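PDB 6KDD: endoglucanase, which probably hydrolyses beta-1,4-glucosidic bonds in cellulose or related glucans, as a glycoside hydrolase of family 5 (cellulase A). Local coordinates for residues Pro72-Asp77 against Gly116-Glu121; Thr97-Thr102 against Asn136-Ile141; Gln125-Phe130 against Glu167-Arg172. All blocks are in the same frame, centred on the assembly; numbering follows the deposited sequence.

Interaction 1: residues Pro72-Asp77 against Gly116-Glu121; sequences PPYDID and GNVLVE
Asn117 comes near the phenol end of Tyr74: its OD1 lies 3.8 Å from Tyr74 OH, with the amide and ring planes only 12° apart. The next residue, Val118, covers one face of the ring. Its CG2 sits over the centre of that face, 3.9 Å from the ring centroid and 12° off the normal, a CH-pi contact made nearly straight down. Val118 holds CG1 anti to its backbone N (chi1 175°), which puts CG2 on the side of the helix facing the tyrosine. On the opposite face Pro72 CA lies 3.6 Å above the ring plane, so the aromatic ring is sandwiched between its own loop and the helix. The helix is 112-129 of a TIM barrel, part of the outer layer of helices, and residues 72-77 belong to the loop that leads from barrel strand 57-60 into the neighbouring helix 78-93. An alanine in place of Tyr74 would probably open a gap between Pro72 and Val118 and deprive the Val118 methyl of its aromatic cover. One turn on from Asn117, Glu121 takes the ring edge, with its CB in the ring plane and 3.8 Å from Tyr74 CD2. The same CB stands 3.5 Å from Pro73 O, a carbonyl that the contact buries without a hydrogen-bonding partner. The Glu121 chain bends at chi2, and its carboxylate passes beside the Pro73 ring, Glu121 OE1 lying 4.1 Å from Pro73 CB. This carboxylate is engaged by Arg124 in a salt bridge, while Gln125 NE2, further along the helix, bonds both Tyr74 O and Glu121 O.

Interaction 2: residues Thr97-Thr102 against Asn136-Ile141; sequences TVIINT and NLFFEI
Val98 and Phe138 carry the centre of a parallel strand pairing: Val98 N donates to Asn136 O (2.9 Å) and Val98 O accepts from Phe138 N (2.7 Å), both nearly straight. Ile100 repeats the pattern, its N bonded to Phe138 O and its O to Glu140 N, the latter bond more bent at 133°. On one face Ile100 lies alongside Phe139, CG1 3.9 Å from ring atom CD1, and Leu137 CD1 touches Val98 CB at the same distance. On the other, Thr97 CG2, carried there by standing anti to its backbone N, rests over a face of the Phe138 ring, a CH-pi contact 4.3 Å from the centroid, and Ile99 CG2 approaches Glu140 OE1 (3.7 Å). Glu140 runs out extended beside Asn101; Arg59 forms a salt bridge with its OE1 and probably steadies the carboxylate, while Ile62 N bonds Asn101 OD1. At the strand beginnings, one water donates to Thr97 OG1 (2.6 Å) and accepts from Asn136 ND2; Ile19 O is a further partner of Thr97 OG1. Helices 78-93 and 112-129 cover the Val98-Ile100 face. Adjacent parallel strands 97-101 and 137-140, joined through intervening helices, are characteristic of the closed eight-stranded TIM barrel.

Interaction 3: residues Gln125-Phe130 against Glu167-Arg172; sequences QIAKFF and ESNPTR
Ala127 and Asn169 are joined by the hydrogen bond that crosses this contact. Asn169 ND2 donates to Ala127 O at 2.8 Å, with an N-H...O angle of 166°. The acceptor lies practically in the amide plane of Asn169, whereas the donor stands above the plane of the Ala127 carbonyl and not on a lone pair. Asn169 places CG anti to its carbonyl carbon (chi1 -60°), turning the amide toward the helix. A weak bond from the same ND2 reaches Ser168 OG, so one amide nitrogen serves both segments. The amide oxygen, Asn169 OD1, accepts from Arg172 NE at 2.9 Å, the oxygen lying in the guanidinium plane; these bonds at the two ends should fix the rotation of the Asn169 amide. Residues 125-130 close helix 112-129, and residues 167-172 carry the chain out of the next outer helix, 151-168, toward barrel strand 174-177; the contact therefore ties together two successive helices on the outside of a TIM barrel, near their C-terminal ends. Van der Waals packing is slight. Ala127 CB fits against the polar residues opposite, 3.4 Å from Asn169 ND2 and 3.5 Å from Ser168 OG. The Lys128 chain brushes past the serine more loosely, Lys128 CG to Ser168 OG being 4.4 Å. Among the close polar atoms, Phe130 O lies 3.2 Å from Arg172 NH2, but the angle is too poor for a hydrogen bond. The guanidinium finds its partners instead in backbone carbonyls: NH1 bonds Pro134 O and Leu137 O, and NH2 bonds Tyr133 O. Through them the arginine, its chain bent at chi3, holds the turn after helix 112-129 and the first residue of strand 137-140.

Helix 112-129 runs through this part of the barrel: interaction 1 uses its N-terminal half and interaction 3 its C-terminal end, their centres about 15 Å apart. Gln125 connects the two, its OE1 accepting from the backbone N of Ile76. Interaction 2 lies inward, about 9 Å from the chain centre, its centre about 18 Å from that of interaction 1 and about 11 Å from that of interaction 3. Along the chain interaction 1 closes before interaction 3 opens, while the segments of interaction 2 alternate with those of both. Leu119 packs on Thr102 and Ile141, and Ile126 on Ile100; these contacts seat helix 112-129 on the barrel sheet.

Interaction 1: residues Pro72-Asp77 against Gly116-Glu121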
loop_
_atom_site.group_PDB
_atom_site.type_symbol
_atom_site.label_atom_id
_atom_site.label_comp_id
_atom_site.label_asym_id
_atom_site.label_seq_id
_atom_site.Cartn_x
_atom_site.Cartn_y
_atom_site.Cartn_z
ATOM N N PRO A 72 18.610 4.520 20.840
ATOM C CA PRO A 72 17.978 5.754 20.366
ATOM C C PRO A 72 19.097 6.614 19.770
ATOM O O PRO A 72 20.264 6.424 20.135
ATOM C CB PRO A 72 17.276 6.334 21.604
ATOM C CG PRO A 72 17.168 5.159 22.563
ATOM C CD PRO A 72 18.352 4.259 22.266
ATOM N N PRO A 73 18.808 7.525 18.799
ATOM C CA PRO A 73 17.451 7.742 18.291
ATOM C C PRO A 73 17.156 6.870 17.063
ATOM O O PRO A 73 16.378 7.275 16.195
ATOM C CB PRO A 73 17.462 9.247 17.959
ATOM C CG PRO A 73 18.916 9.539 17.589
ATOM C CD PRO A 73 19.775 8.440 18.180
ATOM N N TYR A 74 17.823 5.701 17.009
ATOM C CA TYR A 74 17.546 4.605 16.094
ATOM C C TYR A 74 17.862 5.018 14.656
ATOM O O TYR A 74 16.977 4.978 13.785
ATOM C CB TYR A 74 16.090 4.158 16.246
ATOM C CG TYR A 74 15.636 4.009 17.678
ATOM C CD1 TYR A 74 16.092 2.962 18.468
ATOM C CD2 TYR A 74 14.744 4.921 18.233
ATOM C CE1 TYR A 74 15.665 2.820 19.781
ATOM C CE2 TYR A 74 14.313 4.788 19.542
ATOM C CZ TYR A 74 14.776 3.737 20.316
ATOM O OH TYR A 74 14.328 3.624 21.603
ATOM N N ASP A 75 19.137 5.368 14.428
ATOM C CA ASP A 75 19.575 5.948 13.167
ATOM C C ASP A 75 19.359 4.915 12.075
ATOM O O ASP A 75 19.787 3.775 12.217
ATOM C CB ASP A 75 21.052 6.353 13.176
ATOM C CG ASP A 75 21.359 7.579 14.021
ATOM O OD1 ASP A 75 20.429 8.388 14.326
ATOM O OD2 ASP A 75 22.528 7.727 14.359
ATOM N N ILE A 76 18.663 5.323 11.010
ATOM C CA ILE A 76 18.576 4.479 9.832
ATOM C C ILE A 76 19.969 4.448 9.248
ATOM O O ILE A 76 20.618 5.500 9.133
ATOM C CB ILE A 76 17.560 5.047 8.809
ATOM C CG1 ILE A 76 16.143 5.009 9.375
ATOM C CG2 ILE A 76 17.660 4.319 7.466
ATOM C CD1 ILE A 76 15.204 6.010 8.749
ATOM N N ASP A 77 20.385 3.259 8.836
ATOM C CA ASP A 77 21.648 3.075 8.155
ATOM C C ASP A 77 21.713 3.990 6.925
ATOM O O ASP A 77 20.771 4.042 6.140
ATOM C CB ASP A 77 21.779 1.596 7.848
ATOM C CG ASP A 77 22.853 1.259 6.849
ATOM O OD1 ASP A 77 23.334 2.175 6.149
ATOM O OD2 ASP A 77 23.209 0.083 6.792
ATOM N N GLY A 116 6.381 1.807 19.560
ATOM C CA GLY A 116 5.709 2.972 19.013
ATOM C C GLY A 116 6.697 4.119 18.812
ATOM O O GLY A 116 6.646 4.823 17.803
ATOM N N ASN A 117 7.636 4.280 19.756
ATOM C CA ASN A 117 8.472 5.468 19.681
ATOM C C ASN A 117 9.607 5.241 18.674
ATOM O O ASN A 117 10.235 6.195 18.201
ATOM C CB ASN A 117 8.882 6.015 21.056
ATOM C CG ASN A 117 9.649 5.042 21.935
ATOM O OD1 ASN A 117 10.570 4.361 21.483
ATOM N ND2 ASN A 117 9.295 4.992 23.214
ATOM N N VAL A 118 9.869 3.977 18.345
ATOM C CA VAL A 118 10.814 3.672 17.277
ATOM C C VAL A 118 10.208 4.070 15.929
ATOM O O VAL A 118 10.902 4.694 15.117
ATOM C CB VAL A 118 11.235 2.195 17.270
ATOM C CG1 VAL A 118 12.124 1.846 16.079
ATOM C CG2 VAL A 118 11.890 1.782 18.567
ATOM N N LEU A 119 8.935 3.691 15.695
ATOM C CA LEU A 119 8.214 4.161 14.512
ATOM C C LEU A 119 8.274 5.691 14.448
ATOM O O LEU A 119 8.430 6.254 13.377
ATOM C CB LEU A 119 6.754 3.683 14.467
ATOM C CG LEU A 119 5.978 4.016 13.170
ATOM C CD1 LEU A 119 6.601 3.323 11.956
ATOM C CD2 LEU A 119 4.488 3.717 13.272
ATOM N N VAL A 120 8.111 6.368 15.596
ATOM C CA VAL A 120 8.097 7.820 15.616
ATOM C C VAL A 120 9.435 8.346 15.087
ATOM O O VAL A 120 9.443 9.258 14.259
ATOM C CB VAL A 120 7.721 8.404 17.006
ATOM C CG1 VAL A 120 8.099 9.885 17.103
ATOM C CG2 VAL A 120 6.225 8.282 17.268
ATOM N N GLU A 121 10.536 7.722 15.530
ATOM C CA GLU A 121 11.882 8.175 15.212
ATOM C C GLU A 121 12.269 7.818 13.779
ATOM O O GLU A 121 13.010 8.563 13.125
ATOM C CB GLU A 121 12.903 7.590 16.192
ATOM C CG GLU A 121 12.879 8.277 17.564
ATOM C CD GLU A 121 12.864 9.802 17.548
ATOM O OE1 GLU A 121 13.702 10.410 16.839
ATOM O OE2 GLU A 121 11.990 10.390 18.202
#

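Interaction 2: residues Thr97-Thr102 against Asn136-Ile141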
loop_
_atom_site.group_PDB
_atom_site.type_symbol
_atom_site.label_atom_id
_atom_site.label_comp_id
_atom_site.label_asym_id
_atom_site.label_seq_id
_atom_site.Cartn_x
_atom_site.Cartn_y
_atom_site.Cartn_z
ATOM N N THR A 97 3.809 9.512 -9.332
ATOM C CA THR A 97 3.579 9.769 -7.929
ATOM C C THR A 97 4.141 8.591 -7.130
ATOM O O THR A 97 4.078 7.434 -7.568
ATOM C CB THR A 97 2.081 9.966 -7.665
ATOM O OG1 THR A 97 1.620 11.087 -8.445
ATOM C CG2 THR A 97 1.767 10.104 -6.185
ATOM N N VAL A 98 4.754 8.903 -5.999
ATOM C CA VAL A 98 5.452 7.876 -5.225
ATOM C C VAL A 98 4.936 7.887 -3.791
ATOM O O VAL A 98 4.903 8.928 -3.140
ATOM C CB VAL A 98 6.985 8.033 -5.222
ATOM C CG1 VAL A 98 7.632 6.875 -4.455
ATOM C CG2 VAL A 98 7.565 8.127 -6.603
ATOM N N ILE A 99 4.597 6.707 -3.289
ATOM C CA ILE A 99 4.229 6.546 -1.902
ATOM C C ILE A 99 5.267 5.632 -1.261
ATOM O O ILE A 99 5.487 4.499 -1.729
ATOM C CB ILE A 99 2.828 5.925 -1.760
ATOM C CG1 ILE A 99 1.766 6.831 -2.373
ATOM C CG2 ILE A 99 2.595 5.619 -0.272
ATOM C CD1 ILE A 99 0.538 6.120 -2.925
ATOM N N ILE A 100 5.884 6.143 -0.191
ATOM C CA ILE A 100 6.778 5.327 0.621
ATOM C C ILE A 100 6.129 5.117 1.992
ATOM O O ILE A 100 5.518 6.029 2.569
ATOM C CB ILE A 100 8.186 5.949 0.751
ATOM C CG1 ILE A 100 8.144 7.378 1.313
ATOM C CG2 ILE A 100 8.916 5.907 -0.595
ATOM C CD1 ILE A 100 9.521 7.874 1.766
ATOM N N ASN A 101 6.313 3.909 2.524
ATOM C CA ASN A 101 5.725 3.599 3.813
ATOM C C ASN A 101 6.789 3.042 4.760
ATOM O O ASN A 101 7.985 2.984 4.439
ATOM C CB ASN A 101 4.537 2.640 3.655
ATOM C CG ASN A 101 4.973 1.224 3.350
ATOM O OD1 ASN A 101 6.139 0.853 3.533
ATOM N ND2 ASN A 101 4.028 0.417 2.887
ATOM N N THR A 102 6.311 2.597 5.939
ATOM C CA THR A 102 7.017 1.615 6.736
ATOM C C THR A 102 6.154 0.339 6.723
ATOM O O THR A 102 4.933 0.424 6.779
ATOM C CB THR A 102 7.274 2.140 8.166
ATOM O OG1 THR A 102 8.137 3.271 8.034
ATOM C CG2 THR A 102 7.908 1.112 9.084
ATOM N N ASN A 136 4.626 15.318 -5.051
ATOM C CA ASN A 136 4.102 14.039 -5.520
ATOM C C ASN A 136 4.847 12.840 -4.899
ATOM O O ASN A 136 4.729 11.723 -5.422
ATOM C CB ASN A 136 4.032 13.996 -7.056
ATOM C CG ASN A 136 5.375 14.229 -7.718
ATOM O OD1 ASN A 136 6.243 14.870 -7.152
ATOM N ND2 ASN A 136 5.560 13.666 -8.894
ATOM N N LEU A 137 5.642 13.080 -3.844
ATOM C CA LEU A 137 6.124 12.030 -2.949
ATOM C C LEU A 137 5.246 12.101 -1.700
ATOM O O LEU A 137 5.196 13.156 -1.028
ATOM C CB LEU A 137 7.598 12.277 -2.570
ATOM C CG LEU A 137 8.109 11.356 -1.447
ATOM C CD1 LEU A 137 8.071 9.900 -1.931
ATOM C CD2 LEU A 137 9.501 11.784 -0.942
ATOM N N PHE A 138 4.487 11.036 -1.456
ATOM C CA PHE A 138 3.647 10.939 -0.270
ATOM C C PHE A 138 4.253 9.957 0.725
ATOM O O PHE A 138 5.010 9.046 0.343
ATOM C CB PHE A 138 2.230 10.454 -0.614
ATOM C CG PHE A 138 1.401 11.241 -1.593
ATOM C CD1 PHE A 138 1.806 12.487 -2.099
ATOM C CD2 PHE A 138 0.181 10.723 -2.021
ATOM C CE1 PHE A 138 1.031 13.162 -3.036
ATOM C CE2 PHE A 138 -0.603 11.416 -2.933
ATOM C CZ PHE A 138 -0.188 12.648 -3.416
ATOM N N PHE A 139 3.921 10.165 2.014
ATOM C CA PHE A 139 4.382 9.298 3.091
ATOM C C PHE A 139 3.203 8.447 3.594
ATOM O O PHE A 139 2.054 8.889 3.542
ATOM C CB PHE A 139 4.885 10.092 4.295
ATOM C CG PHE A 139 6.109 10.933 4.069
ATOM C CD1 PHE A 139 6.974 10.702 2.991
ATOM C CD2 PHE A 139 6.382 11.980 4.932
ATOM C CE1 PHE A 139 8.100 11.493 2.778
ATOM C CE2 PHE A 139 7.509 12.769 4.712
ATOM C CZ PHE A 139 8.369 12.525 3.647
ATOM N N GLU A 140 3.490 7.208 4.035
ATOM C CA GLU A 140 2.417 6.368 4.559
ATOM C C GLU A 140 2.938 5.787 5.869
ATOM O O GLU A 140 3.927 5.066 5.902
ATOM C CB GLU A 140 1.996 5.306 3.529
ATOM C CG GLU A 140 1.028 4.270 4.125
ATOM C CD GLU A 140 0.721 3.127 3.161
ATOM O OE1 GLU A 140 1.424 3.012 2.123
ATOM O OE2 GLU A 140 -0.241 2.351 3.437
ATOM N N ILE A 141 2.316 6.175 6.986
ATOM C CA ILE A 141 2.963 5.912 8.273
ATOM C C ILE A 141 3.249 4.426 8.492
ATOM O O ILE A 141 4.358 4.031 8.859
ATOM C CB ILE A 141 2.104 6.499 9.418
ATOM C CG1 ILE A 141 2.130 8.028 9.312
ATOM C CG2 ILE A 141 2.628 5.995 10.763
ATOM C CD1 ILE A 141 1.322 8.758 10.365
HETATM O O HOH W 1 2.854 12.542 -10.188
#

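Interaction 3: residues Gln125-Phe130 against Glu167-Arg172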
loop_
_atom_site.group_PDB
_atom_site.type_symbol
_atom_site.label_atom_id
_atom_site.label_comp_id
_atom_site.label_asym_id
_atom_site.label_seq_id
_atom_site.Cartn_x
_atom_site.Cartn_y
_atom_site.Cartn_z
ATOM N N GLN A 125 13.277 10.754 10.875
ATOM C CA GLN A 125 14.427 10.714 9.998
ATOM C C GLN A 125 14.010 10.762 8.533
ATOM O O GLN A 125 14.647 11.444 7.723
ATOM C CB GLN A 125 15.242 9.465 10.273
ATOM C CG GLN A 125 15.996 9.565 11.594
ATOM C CD GLN A 125 16.573 8.206 11.848
ATOM O OE1 GLN A 125 17.635 7.870 11.355
ATOM N NE2 GLN A 125 15.835 7.383 12.586
ATOM N N ILE A 126 12.966 10.001 8.181
ATOM C CA ILE A 126 12.613 9.896 6.771
ATOM C C ILE A 126 12.085 11.261 6.374
ATOM O O ILE A 126 12.384 11.775 5.292
ATOM C CB ILE A 126 11.543 8.808 6.533
ATOM C CG1 ILE A 126 12.048 7.422 6.915
ATOM C CG2 ILE A 126 11.037 8.841 5.084
ATOM C CD1 ILE A 126 10.912 6.393 7.084
ATOM N N ALA A 127 11.231 11.802 7.238
ATOM C CA ALA A 127 10.578 13.070 6.968
ATOM C C ALA A 127 11.632 14.160 6.780
ATOM O O ALA A 127 11.493 14.992 5.879
ATOM C CB ALA A 127 9.587 13.401 8.071
ATOM N N LYS A 128 12.701 14.092 7.578
ATOM C CA LYS A 128 13.765 15.085 7.493
ATOM C C LYS A 128 14.540 14.903 6.194
ATOM O O LYS A 128 14.779 15.868 5.479
ATOM C CB LYS A 128 14.738 14.957 8.666
ATOM C CG LYS A 128 14.324 15.766 9.888
ATOM C CD LYS A 128 15.369 15.829 10.982
ATOM C CE LYS A 128 14.896 16.612 12.185
ATOM N NZ LYS A 128 15.398 16.002 13.438
ATOM N N PHE A 129 14.922 13.653 5.909
ATOM C CA PHE A 129 15.633 13.316 4.692
ATOM C C PHE A 129 14.896 13.770 3.429
ATOM O O PHE A 129 15.547 14.298 2.524
ATOM C CB PHE A 129 15.941 11.814 4.684
ATOM C CG PHE A 129 16.912 11.399 3.610
ATOM C CD1 PHE A 129 16.461 11.077 2.333
ATOM C CD2 PHE A 129 18.272 11.311 3.885
ATOM C CE1 PHE A 129 17.369 10.694 1.354
ATOM C CE2 PHE A 129 19.172 10.921 2.906
ATOM C CZ PHE A 129 18.716 10.598 1.646
ATOM N N PHE A 130 13.556 13.570 3.357
ATOM C CA PHE A 130 12.815 13.863 2.140
ATOM C C PHE A 130 12.074 15.212 2.201
ATOM O O PHE A 130 11.188 15.470 1.397
ATOM C CB PHE A 130 11.869 12.697 1.762
ATOM C CG PHE A 130 12.601 11.473 1.273
ATOM C CD1 PHE A 130 13.116 11.412 -0.023
ATOM C CD2 PHE A 130 12.749 10.354 2.089
ATOM C CE1 PHE A 130 13.815 10.288 -0.477
ATOM C CE2 PHE A 130 13.430 9.228 1.628
ATOM C CZ PHE A 130 13.963 9.189 0.350
ATOM N N GLU A 167 6.345 18.462 11.509
ATOM C CA GLU A 167 7.298 19.452 11.988
ATOM C C GLU A 167 8.217 19.854 10.839
ATOM O O GLU A 167 8.581 21.021 10.721
ATOM C CB GLU A 167 8.182 18.886 13.105
ATOM C CG GLU A 167 7.435 18.693 14.417
ATOM C CD GLU A 167 8.241 18.079 15.557
ATOM O OE1 GLU A 167 7.738 18.090 16.688
ATOM O OE2 GLU A 167 9.374 17.605 15.328
ATOM N N SER A 168 8.613 18.871 10.018
ATOM C CA SER A 168 9.533 19.114 8.914
ATOM C C SER A 168 8.799 19.098 7.581
ATOM O O SER A 168 9.306 19.657 6.610
ATOM C CB SER A 168 10.679 18.127 8.901
ATOM O OG SER A 168 10.163 16.801 8.732
ATOM N N ASN A 169 7.607 18.480 7.534
ATOM C CA ASN A 169 6.800 18.484 6.315
ATOM C C ASN A 169 5.382 18.945 6.641
ATOM O O ASN A 169 4.467 18.131 6.832
ATOM C CB ASN A 169 6.754 17.107 5.636
ATOM C CG ASN A 169 8.109 16.569 5.227
ATOM O OD1 ASN A 169 8.374 16.449 4.044
ATOM N ND2 ASN A 169 8.962 16.197 6.172
ATOM N N PRO A 170 5.139 20.274 6.720
ATOM C CA PRO A 170 3.840 20.768 7.159
ATOM C C PRO A 170 2.651 20.444 6.251
ATOM O O PRO A 170 1.527 20.451 6.734
ATOM C CB PRO A 170 4.104 22.278 7.282
ATOM C CG PRO A 170 5.168 22.539 6.245
ATOM C CD PRO A 170 6.101 21.357 6.426
ATOM N N THR A 171 2.871 20.148 4.955
ATOM C CA THR A 171 1.771 20.041 4.011
ATOM C C THR A 171 1.798 18.766 3.156
ATOM O O THR A 171 0.960 18.625 2.267
ATOM C CB THR A 171 1.726 21.219 3.021
ATOM O OG1 THR A 171 2.938 21.234 2.260
ATOM C CG2 THR A 171 1.465 22.561 3.684
ATOM N N ARG A 172 2.775 17.883 3.363
ATOM C CA ARG A 172 2.890 16.719 2.483
ATOM C C ARG A 172 1.767 15.734 2.817
ATOM O O ARG A 172 1.420 15.575 3.980
ATOM C CB ARG A 172 4.257 16.068 2.687
ATOM C CG ARG A 172 4.538 14.935 1.704
ATOM C CD ARG A 172 5.889 14.299 1.943
ATOM N NE ARG A 172 6.954 15.287 1.808
ATOM C CZ ARG A 172 7.388 15.813 0.660
ATOM N NH1 ARG A 172 6.855 15.468 -0.498
ATOM N NH2 ARG A 172 8.340 16.732 0.690
#